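PDB 4DUN: putative phenazine biosynthesis PhzC/PhzF protein from Clostridium difficile, which probably acts as an isomerase of the PhzF type, although its substrate is not established. Local coordinates for residues 82-87 and 105-110; 236-239 and 245-248; 185-190 and 208-213. One frame throughout, in Å; residues are numbered along the deposited sequence. Where two conformers were deposited one is given.

Contact 1: 82-87 and 105-110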
loop_
_atom_site.group_PDB
_atom_site.type_symbol
_atom_site.label_atom_id
_atom_site.label_comp_id
_atom_site.label_asym_id
_atom_site.label_seq_id
_atom_site.Cartn_x
_atom_site.Cartn_y
_atom_site.Cartn_z
ATOM N N VAL A 82 1.516 -20.929 -0.906
ATOM C CA VAL A 82 2.713 -20.895 -0.073
ATOM C C VAL A 82 2.928 -22.252 0.637
ATOM O O VAL A 82 4.052 -22.759 0.613
ATOM C CB VAL A 82 2.672 -19.712 0.927
ATOM C CG1 VAL A 82 3.775 -19.838 1.987
ATOM C CG2 VAL A 82 2.795 -18.382 0.185
ATOM N N ILE A 83 1.866 -22.824 1.246
ATOM C CA ILE A 83 1.953 -24.105 1.964
ATOM C C ILE A 83 2.496 -25.211 1.033
ATOM O O ILE A 83 3.480 -25.880 1.378
ATOM C CB ILE A 83 0.578 -24.511 2.600
ATOM C CG1 ILE A 83 0.116 -23.513 3.706
ATOM C CG2 ILE A 83 0.580 -25.969 3.114
ATOM C CD1 ILE A 83 1.113 -23.310 4.977
ATOM N N SER A 84 1.854 -25.398 -0.135
ATOM C CA SER A 84 2.205 -26.466 -1.082
ATOM C C SER A 84 3.507 -26.223 -1.846
ATOM O O SER A 84 4.095 -27.180 -2.316
ATOM C CB SER A 84 1.065 -26.718 -2.063
ATOM O OG SER A 84 1.216 -28.013 -2.616
ATOM N N ASN A 85 3.983 -24.976 -1.960
ATOM C CA ASN A 85 5.244 -24.744 -2.654
ATOM C C ASN A 85 6.442 -24.694 -1.707
ATOM O O ASN A 85 7.569 -24.957 -2.164
ATOM C CB ASN A 85 5.200 -23.441 -3.466
ATOM C CG ASN A 85 4.531 -23.607 -4.799
ATOM O OD1 ASN A 85 5.199 -23.729 -5.836
ATOM N ND2 ASN A 85 3.195 -23.624 -4.803
ATOM N N PHE A 86 6.228 -24.348 -0.406
ATOM C CA PHE A 86 7.368 -24.149 0.492
ATOM C C PHE A 86 7.328 -24.858 1.844
ATOM O O PHE A 86 8.392 -25.084 2.423
ATOM C CB PHE A 86 7.525 -22.635 0.774
ATOM C CG PHE A 86 7.724 -21.825 -0.483
ATOM C CD1 PHE A 86 8.949 -21.828 -1.146
ATOM C CD2 PHE A 86 6.670 -21.112 -1.044
ATOM C CE1 PHE A 86 9.117 -21.126 -2.343
ATOM C CE2 PHE A 86 6.845 -20.394 -2.229
ATOM C CZ PHE A 86 8.065 -20.420 -2.877
ATOM N N ILE A 87 6.142 -25.134 2.382
ATOM C CA ILE A 87 6.012 -25.634 3.754
ATOM C C ILE A 87 5.861 -27.141 3.786
ATOM O O ILE A 87 6.630 -27.811 4.479
ATOM C CB ILE A 87 4.836 -24.897 4.471
ATOM C CG1 ILE A 87 4.908 -23.336 4.300
ATOM C CG2 ILE A 87 4.683 -25.339 5.935
ATOM C CD1 ILE A 87 6.286 -22.586 4.647
ATOM N N VAL A 105 -8.657 -26.175 0.580
ATOM C CA VAL A 105 -8.124 -25.768 -0.730
ATOM C C VAL A 105 -7.489 -27.035 -1.330
ATOM O O VAL A 105 -6.768 -27.743 -0.623
ATOM C CB VAL A 105 -7.144 -24.557 -0.700
ATOM C CG1 VAL A 105 -6.713 -24.154 -2.122
ATOM C CG2 VAL A 105 -7.764 -23.359 0.027
ATOM N N THR A 106 -7.794 -27.340 -2.605
ATOM C CA THR A 106 -7.199 -28.497 -3.278
ATOM C C THR A 106 -6.287 -28.017 -4.387
ATOM O O THR A 106 -6.695 -27.175 -5.187
ATOM C CB THR A 106 -8.273 -29.457 -3.817
ATOM O OG1 THR A 106 -9.108 -29.868 -2.737
ATOM C CG2 THR A 106 -7.658 -30.692 -4.473
ATOM N N ARG A 107 -5.045 -28.532 -4.421
ATOM C CA ARG A 107 -4.086 -28.225 -5.476
ATOM C C ARG A 107 -4.252 -29.258 -6.569
ATOM O O ARG A 107 -4.140 -30.460 -6.313
ATOM C CB ARG A 107 -2.625 -28.207 -4.958
ATOM C CG ARG A 107 -1.648 -27.732 -6.042
ATOM C CD ARG A 107 -0.227 -27.711 -5.556
ATOM N NE ARG A 107 0.725 -27.473 -6.645
ATOM C CZ ARG A 107 2.027 -27.323 -6.455
ATOM N NH1 ARG A 107 2.535 -27.391 -5.233
ATOM N NH2 ARG A 107 2.838 -27.127 -7.490
ATOM N N ASN A 108 -4.559 -28.803 -7.774
ATOM C CA ASN A 108 -4.745 -29.686 -8.934
ATOM C C ASN A 108 -3.754 -29.186 -9.979
ATOM O O ASN A 108 -4.007 -28.174 -10.638
ATOM C CB ASN A 108 -6.215 -29.629 -9.396
ATOM C CG ASN A 108 -6.525 -30.433 -10.643
ATOM O OD1 ASN A 108 -5.637 -30.979 -11.320
ATOM N ND2 ASN A 108 -7.810 -30.540 -10.967
ATOM N N GLY A 109 -2.600 -29.856 -10.071
ATOM C CA GLY A 109 -1.500 -29.409 -10.923
ATOM C C GLY A 109 -0.965 -28.145 -10.276
ATOM O O GLY A 109 -0.488 -28.196 -9.144
ATOM N N ASN A 110 -1.130 -26.993 -10.935
ATOM C CA ASN A 110 -0.761 -25.688 -10.361
ATOM C C ASN A 110 -2.003 -24.808 -10.176
ATOM O O ASN A 110 -1.896 -23.589 -9.933
ATOM C CB ASN A 110 0.330 -25.006 -11.206
ATOM C CG ASN A 110 1.669 -25.654 -10.992
ATOM O OD1 ASN A 110 2.006 -26.063 -9.882
ATOM N ND2 ASN A 110 2.463 -25.783 -12.044
HETATM O O HOH W 1 1.569 -23.923 -7.553
HETATM O O HOH W 2 4.525 -24.460 -8.255
#
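Ser-84, on the last turns of helix 73-87, and Arg-107, near the end of strand 101-108, bring their backbones closest, yet their CA atoms stay 7.9 Å apart, so side chains bridge the gap. Arg-107 does most of the reaching: CG stands anti to its backbone N (chi1 -174°) and the chain runs on extended, carrying the guanidinium to the helix. There NH1 donates to Ser-84 OG at 3.0 Å, nearly straight (164°) and in the guanidinium plane; Ser-84 OG is also hydrogen-bonded to Val-91. The other two nitrogens are held by the turn beyond the strand, NE by Gly-109 O at 2.9 Å and NH2 by Asn-110 OD1 at 2.7 Å, which fixes the rotation of the group. Asn-85 ND2 sits over one guanidinium face, 3.8 Å from Arg-107 NH1, the two planes 14° apart and the side chains crossing at about a right angle. That ND2 bonds Tyr-81 O and also a water that donates to Asn-110 OD1; a second water bonds Asn-85 OD1 at 2.6 Å. Arg-107 thus ties the tail of helix 73-87 to the turn between strands 101-108 and 111-117, with Tyr-112 touching Ser-84, Asn-85 and Arg-107.

Contact 2: 236-239 and 245-248; sequences QCEV and VKIS
Strands 233-239 and 244-259 form an antiparallel beta hairpin, and residues 236-239 and 245-248 are its paired arms close to the turn, their axes 4.7 Å apart and running 169° to one another. Gln-236 faces Ser-248 and Glu-238 faces Lys-246 as hydrogen-bonded pairs; Cys-237 with Ile-247 and Val-239 with Val-245 are the non-hydrogen-bonded pairs between and beyond them. Each bonded pair exchanges two backbone bonds. Gln-236 N reaches Ser-248 O at 2.9 Å, while Lys-246 N gives Glu-238 O the shortest of the four, 2.7 Å and almost straight at 170°. In the non-hydrogen-bonded pairs CA-H groups turn to the carbonyls, as where Val-245 CA lies 3.3 Å from Glu-238 O.

Gln-236, Glu-238, Lys-246 and Ser-248 share one face. Gln-236 CB packs on Ser-248 CB at 3.9 Å, after which the glutamine chain bends at chi2 and leads its amide off. Glu-238 and Lys-246 run alongside each other in the same direction, but the lysine bends at chi3 (-77°) and leaves NZ 4.2 Å from Glu-238 OE1, too far for a salt bridge. A water joins Ser-248 OG, at 2.7 Å, to Gln-236 O through a weak bond. On the other face Cys-237, Val-239, Val-245 and Ile-247 pack on Ile-211 of helix 207-218.

The hairpin therefore has an apolar face under a helix and a polar one where charge adds little directed bonding: Lys-246 NZ also makes a weak, long ion pair with Glu-113, so it probably feels both carboxylates only as a diffuse attraction, and the backbone bonds supply the directional hold.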
loop_
_atom_site.group_PDB
_atom_site.type_symbol
_atom_site.label_atom_id
_atom_site.label_comp_id
_atom_site.label_asym_id
_atom_site.label_seq_id
_atom_site.Cartn_x
_atom_site.Cartn_y
_atom_site.Cartn_z
ATOM N N GLN A 236 -11.284 -20.152 -13.135
ATOM C CA GLN A 236 -11.832 -21.402 -13.681
ATOM C C GLN A 236 -13.074 -21.695 -12.863
ATOM O O GLN A 236 -13.010 -21.662 -11.621
ATOM C CB GLN A 236 -10.824 -22.578 -13.632
ATOM C CG GLN A 236 -9.467 -22.318 -14.290
ATOM C CD GLN A 236 -9.549 -21.887 -15.732
ATOM O OE1 GLN A 236 -10.368 -22.377 -16.524
ATOM N NE2 GLN A 236 -8.700 -20.941 -16.100
ATOM N N CYS A 237 -14.196 -21.928 -13.549
ATOM C CA CYS A 237 -15.531 -22.079 -12.970
ATOM C C CYS A 237 -16.138 -23.396 -13.322
ATOM O O CYS A 237 -16.099 -23.795 -14.490
ATOM C CB CYS A 237 -16.436 -20.959 -13.472
ATOM S SG CYS A 237 -15.886 -19.300 -13.020
ATOM N N GLU A 238 -16.771 -24.056 -12.344
ATOM C CA GLU A 238 -17.451 -25.328 -12.580
ATOM C C GLU A 238 -18.644 -25.491 -11.651
ATOM O O GLU A 238 -18.520 -25.297 -10.438
ATOM C CB GLU A 238 -16.487 -26.517 -12.436
ATOM C CG GLU A 238 -17.124 -27.861 -12.754
ATOM C CD GLU A 238 -16.239 -29.090 -12.691
ATOM O OE1 GLU A 238 -15.007 -28.942 -12.524
ATOM O OE2 GLU A 238 -16.785 -30.210 -12.820
ATOM N N VAL A 239 -19.790 -25.901 -12.235
ATOM C CA VAL A 239 -21.039 -26.177 -11.517
ATOM C C VAL A 239 -20.880 -27.611 -11.022
ATOM O O VAL A 239 -20.659 -28.520 -11.843
ATOM C CB VAL A 239 -22.315 -26.001 -12.389
ATOM C CG1 VAL A 239 -23.576 -26.363 -11.608
ATOM C CG2 VAL A 239 -22.420 -24.597 -12.956
ATOM N N VAL A 245 -20.288 -24.819 -6.260
ATOM C CA VAL A 245 -19.507 -24.411 -7.413
ATOM C C VAL A 245 -18.030 -24.537 -7.068
ATOM O O VAL A 245 -17.645 -24.389 -5.901
ATOM C CB VAL A 245 -19.859 -22.976 -7.930
ATOM C CG1 VAL A 245 -21.316 -22.872 -8.421
ATOM C CG2 VAL A 245 -19.570 -21.909 -6.878
ATOM N N LYS A 246 -17.196 -24.810 -8.080
ATOM C CA LYS A 246 -15.762 -24.845 -7.890
ATOM C C LYS A 246 -15.169 -23.593 -8.545
ATOM O O LYS A 246 -15.498 -23.274 -9.697
ATOM C CB LYS A 246 -15.144 -26.127 -8.477
ATOM C CG LYS A 246 -13.673 -26.303 -8.089
ATOM C CD LYS A 246 -12.983 -27.417 -8.896
ATOM C CE LYS A 246 -13.328 -28.812 -8.449
ATOM N NZ LYS A 246 -12.591 -29.826 -9.252
ATOM N N ILE A 247 -14.348 -22.868 -7.781
ATOM C CA ILE A 247 -13.639 -21.664 -8.209
ATOM C C ILE A 247 -12.157 -22.002 -8.113
ATOM O O ILE A 247 -11.701 -22.432 -7.048
ATOM C CB ILE A 247 -14.102 -20.465 -7.334
ATOM C CG1 ILE A 247 -15.476 -19.991 -7.882
ATOM C CG2 ILE A 247 -13.089 -19.290 -7.316
ATOM C CD1 ILE A 247 -16.514 -19.762 -6.862
ATOM N N SER A 248 -11.420 -21.858 -9.240
ATOM C CA SER A 248 -9.999 -22.196 -9.246
ATOM C C SER A 248 -9.171 -21.095 -9.843
ATOM O O SER A 248 -9.624 -20.387 -10.754
ATOM C CB SER A 248 -9.738 -23.490 -10.022
ATOM O OG SER A 248 -10.579 -24.556 -9.617
HETATM O O HOH W 3 -12.907 -24.538 -11.030
#

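Contact 3: 185-190 and 208-213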
loop_
_atom_site.group_PDB
_atom_site.type_symbol
_atom_site.label_atom_id
_atom_site.label_comp_id
_atom_site.label_asym_id
_atom_site.label_seq_id
_atom_site.Cartn_x
_atom_site.Cartn_y
_atom_site.Cartn_z
ATOM N N THR A 185 -13.348 -15.174 -23.138
ATOM C CA THR A 185 -13.815 -16.018 -22.028
ATOM C C THR A 185 -15.327 -16.182 -22.100
ATOM O O THR A 185 -15.970 -15.497 -22.895
ATOM C CB THR A 185 -13.397 -15.380 -20.679
ATOM O OG1 THR A 185 -14.006 -14.091 -20.549
ATOM C CG2 THR A 185 -11.875 -15.277 -20.507
ATOM N N ASP A 186 -15.904 -17.074 -21.277
ATOM C CA ASP A 186 -17.356 -17.266 -21.271
ATOM C C ASP A 186 -18.067 -16.024 -20.776
ATOM O O ASP A 186 -19.069 -15.612 -21.372
ATOM C CB ASP A 186 -17.755 -18.490 -20.430
ATOM C CG ASP A 186 -17.282 -19.754 -21.079
ATOM O OD1 ASP A 186 -17.902 -20.170 -22.082
ATOM O OD2 ASP A 186 -16.249 -20.289 -20.638
ATOM N N PHE A 187 -17.555 -15.423 -19.679
ATOM C CA PHE A 187 -18.132 -14.216 -19.120
ATOM C C PHE A 187 -17.069 -13.403 -18.442
ATOM O O PHE A 187 -15.973 -13.905 -18.167
ATOM C CB PHE A 187 -19.311 -14.507 -18.169
ATOM C CG PHE A 187 -19.011 -15.298 -16.917
ATOM C CD1 PHE A 187 -19.124 -16.681 -16.908
ATOM C CD2 PHE A 187 -18.678 -14.648 -15.728
ATOM C CE1 PHE A 187 -18.937 -17.405 -15.730
ATOM C CE2 PHE A 187 -18.490 -15.367 -14.548
ATOM C CZ PHE A 187 -18.608 -16.745 -14.559
ATOM N N VAL A 188 -17.393 -12.126 -18.185
ATOM C CA VAL A 188 -16.476 -11.194 -17.555
ATOM C C VAL A 188 -17.198 -10.446 -16.476
ATOM O O VAL A 188 -18.431 -10.347 -16.512
ATOM C CB VAL A 188 -15.827 -10.200 -18.574
ATOM C CG1 VAL A 188 -14.960 -10.923 -19.603
ATOM C CG2 VAL A 188 -16.880 -9.313 -19.266
ATOM N N SER A 189 -16.442 -9.865 -15.554
ATOM C CA SER A 189 -17.018 -9.017 -14.498
ATOM C C SER A 189 -15.963 -8.081 -13.932
ATOM O O SER A 189 -14.777 -8.230 -14.204
ATOM C CB SER A 189 -17.650 -9.838 -13.371
ATOM O OG SER A 189 -16.660 -10.474 -12.569
ATOM N N ARG A 190 -16.431 -7.064 -13.240
ATOM C CA ARG A 190 -15.649 -6.129 -12.447
ATOM C C ARG A 190 -16.419 -5.959 -11.143
ATOM O O ARG A 190 -17.657 -5.974 -11.149
ATOM C CB ARG A 190 -15.383 -4.803 -13.156
ATOM C CG ARG A 190 -14.382 -4.940 -14.313
ATOM C CD ARG A 190 -14.341 -3.687 -15.136
ATOM N NE ARG A 190 -13.695 -2.597 -14.413
ATOM C CZ ARG A 190 -13.777 -1.317 -14.751
ATOM N NH1 ARG A 190 -14.494 -0.943 -15.816
ATOM N NH2 ARG A 190 -13.149 -0.397 -14.032
ATOM N N CYS A 208 -20.011 -17.147 -6.813
ATOM C CA CYS A 208 -21.127 -17.922 -6.236
ATOM C C CYS A 208 -22.429 -17.600 -6.967
ATOM O O CYS A 208 -23.285 -18.466 -7.089
ATOM C CB CYS A 208 -21.269 -17.636 -4.749
ATOM S SG CYS A 208 -19.875 -18.231 -3.784
ATOM N N ASN A 209 -22.585 -16.338 -7.406
ATOM C CA ASN A 209 -23.745 -15.876 -8.165
ATOM C C ASN A 209 -23.511 -15.954 -9.657
ATOM O O ASN A 209 -24.426 -16.304 -10.393
ATOM C CB ASN A 209 -24.084 -14.415 -7.846
ATOM C CG ASN A 209 -24.217 -14.029 -6.395
ATOM O OD1 ASN A 209 -23.734 -12.972 -6.000
ATOM N ND2 ASN A 209 -24.948 -14.804 -5.593
ATOM N N LEU A 210 -22.322 -15.526 -10.122
ATOM C CA LEU A 210 -22.053 -15.416 -11.553
ATOM C C LEU A 210 -22.053 -16.763 -12.238
ATOM O O LEU A 210 -22.565 -16.861 -13.357
ATOM C CB LEU A 210 -20.730 -14.663 -11.830
ATOM C CG LEU A 210 -20.711 -13.176 -11.430
ATOM C CD1 LEU A 210 -19.293 -12.603 -11.549
ATOM C CD2 LEU A 210 -21.730 -12.327 -12.270
ATOM N N ILE A 211 -21.537 -17.810 -11.563
ATOM C CA ILE A 211 -21.470 -19.159 -12.146
ATOM C C ILE A 211 -22.898 -19.704 -12.410
ATOM O O ILE A 211 -23.154 -20.013 -13.576
ATOM C CB ILE A 211 -20.606 -20.139 -11.328
ATOM C CG1 ILE A 211 -19.099 -19.701 -11.375
ATOM C CG2 ILE A 211 -20.804 -21.584 -11.808
ATOM C CD1 ILE A 211 -18.196 -20.462 -10.373
ATOM N N PRO A 212 -23.844 -19.825 -11.425
ATOM C CA PRO A 212 -25.184 -20.345 -11.777
ATOM C C PRO A 212 -25.875 -19.458 -12.803
ATOM O O PRO A 212 -26.550 -19.978 -13.693
ATOM C CB PRO A 212 -25.947 -20.349 -10.439
ATOM C CG PRO A 212 -25.183 -19.396 -9.551
ATOM C CD PRO A 212 -23.745 -19.552 -9.976
ATOM N N TYR A 213 -25.696 -18.145 -12.705
ATOM C CA TYR A 213 -26.330 -17.263 -13.674
ATOM C C TYR A 213 -25.859 -17.448 -15.119
ATOM O O TYR A 213 -26.675 -17.602 -16.011
ATOM C CB TYR A 213 -26.171 -15.791 -13.287
ATOM C CG TYR A 213 -26.693 -14.894 -14.376
ATOM C CD1 TYR A 213 -28.046 -14.633 -14.494
ATOM C CD2 TYR A 213 -25.844 -14.367 -15.325
ATOM C CE1 TYR A 213 -28.534 -13.839 -15.518
ATOM C CE2 TYR A 213 -26.313 -13.580 -16.344
ATOM C CZ TYR A 213 -27.659 -13.312 -16.444
ATOM O OH TYR A 213 -28.114 -12.525 -17.479
#
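Apolar packing carries this contact, and its main pair is Phe-187 on Leu-210. The phenylalanine ring and the leucine side chain cross obliquely, with Phe-187 CE2 3.6 Å from Leu-210 CB and Phe-187 CZ 4.0 Å from the same CB. Leu-210 thus meets the ring with the root of its side chain, and Leu-210 O lies over one ring face. What brings the ring there is its first torsion (chi1 63°), which sets CG between the backbone N and the carbonyl carbon and swings the ring out from strand 187-193 to the helix. Ile-211 adds a looser touch: its CA-CB bond points away from the strand, yet CG1 still comes to 4.4 Å of Phe-187 CZ. The same ring stacks on Trp-214, the next turn of the helix, and touches Cys-237 of a neighbouring strand.

The arrangement is a helix laid over a beta sheet: helix 207-218 runs roughly antiparallel to strand 187-193, their short axes 10.4 Å apart at an angle of 155°. Alternate strand residues Phe-187 and Ser-189 point to the helix, while the CA-CB bonds of Val-188 and Arg-190 turn away from it. Arg-190 forms a salt bridge with Glu-199.

Polar-to-apolar contact comes next. Leu-210 CD1, the branch nearer the strand, rests against the serine, 3.5 Å from Ser-189 OG and 3.7 Å from Ser-189 CB. The backbones of the two segments bond to other partners or within themselves. Inside the helix, Tyr-213 N bonds Asn-209 O at 3.2 Å across the kink at Pro-212, whose N has no bond to the turn before. On the strand side, Phe-187 and Ser-189 both bond the backbone of Ala-226 in the parallel strand 222-227.

Overall arrangement
Contacts 2 and 3 belong together: their centres are 10 Å apart, and Ile-211 of helix 207-218 joins them, its CD1 lying 3.6 Å from Cys-237 CB. Contact 3 is buried and largely apolar, a helix on a sheet, whereas contact 2 is strand pairing whose polar face carries the partly exposed Gln-236, Glu-238 and Lys-246. Contact 1 stands apart, its centre 17 Å from that of contact 2 and 25 Å from that of contact 3, and it holds another helix, 73-87, through arginine hydrogen bonds and waters near the surface. Strand 111-117 lies between contacts 1 and 2: Tyr-112 touches the first, and Phe-116 packs on Val-245 and Ile-247 in the second.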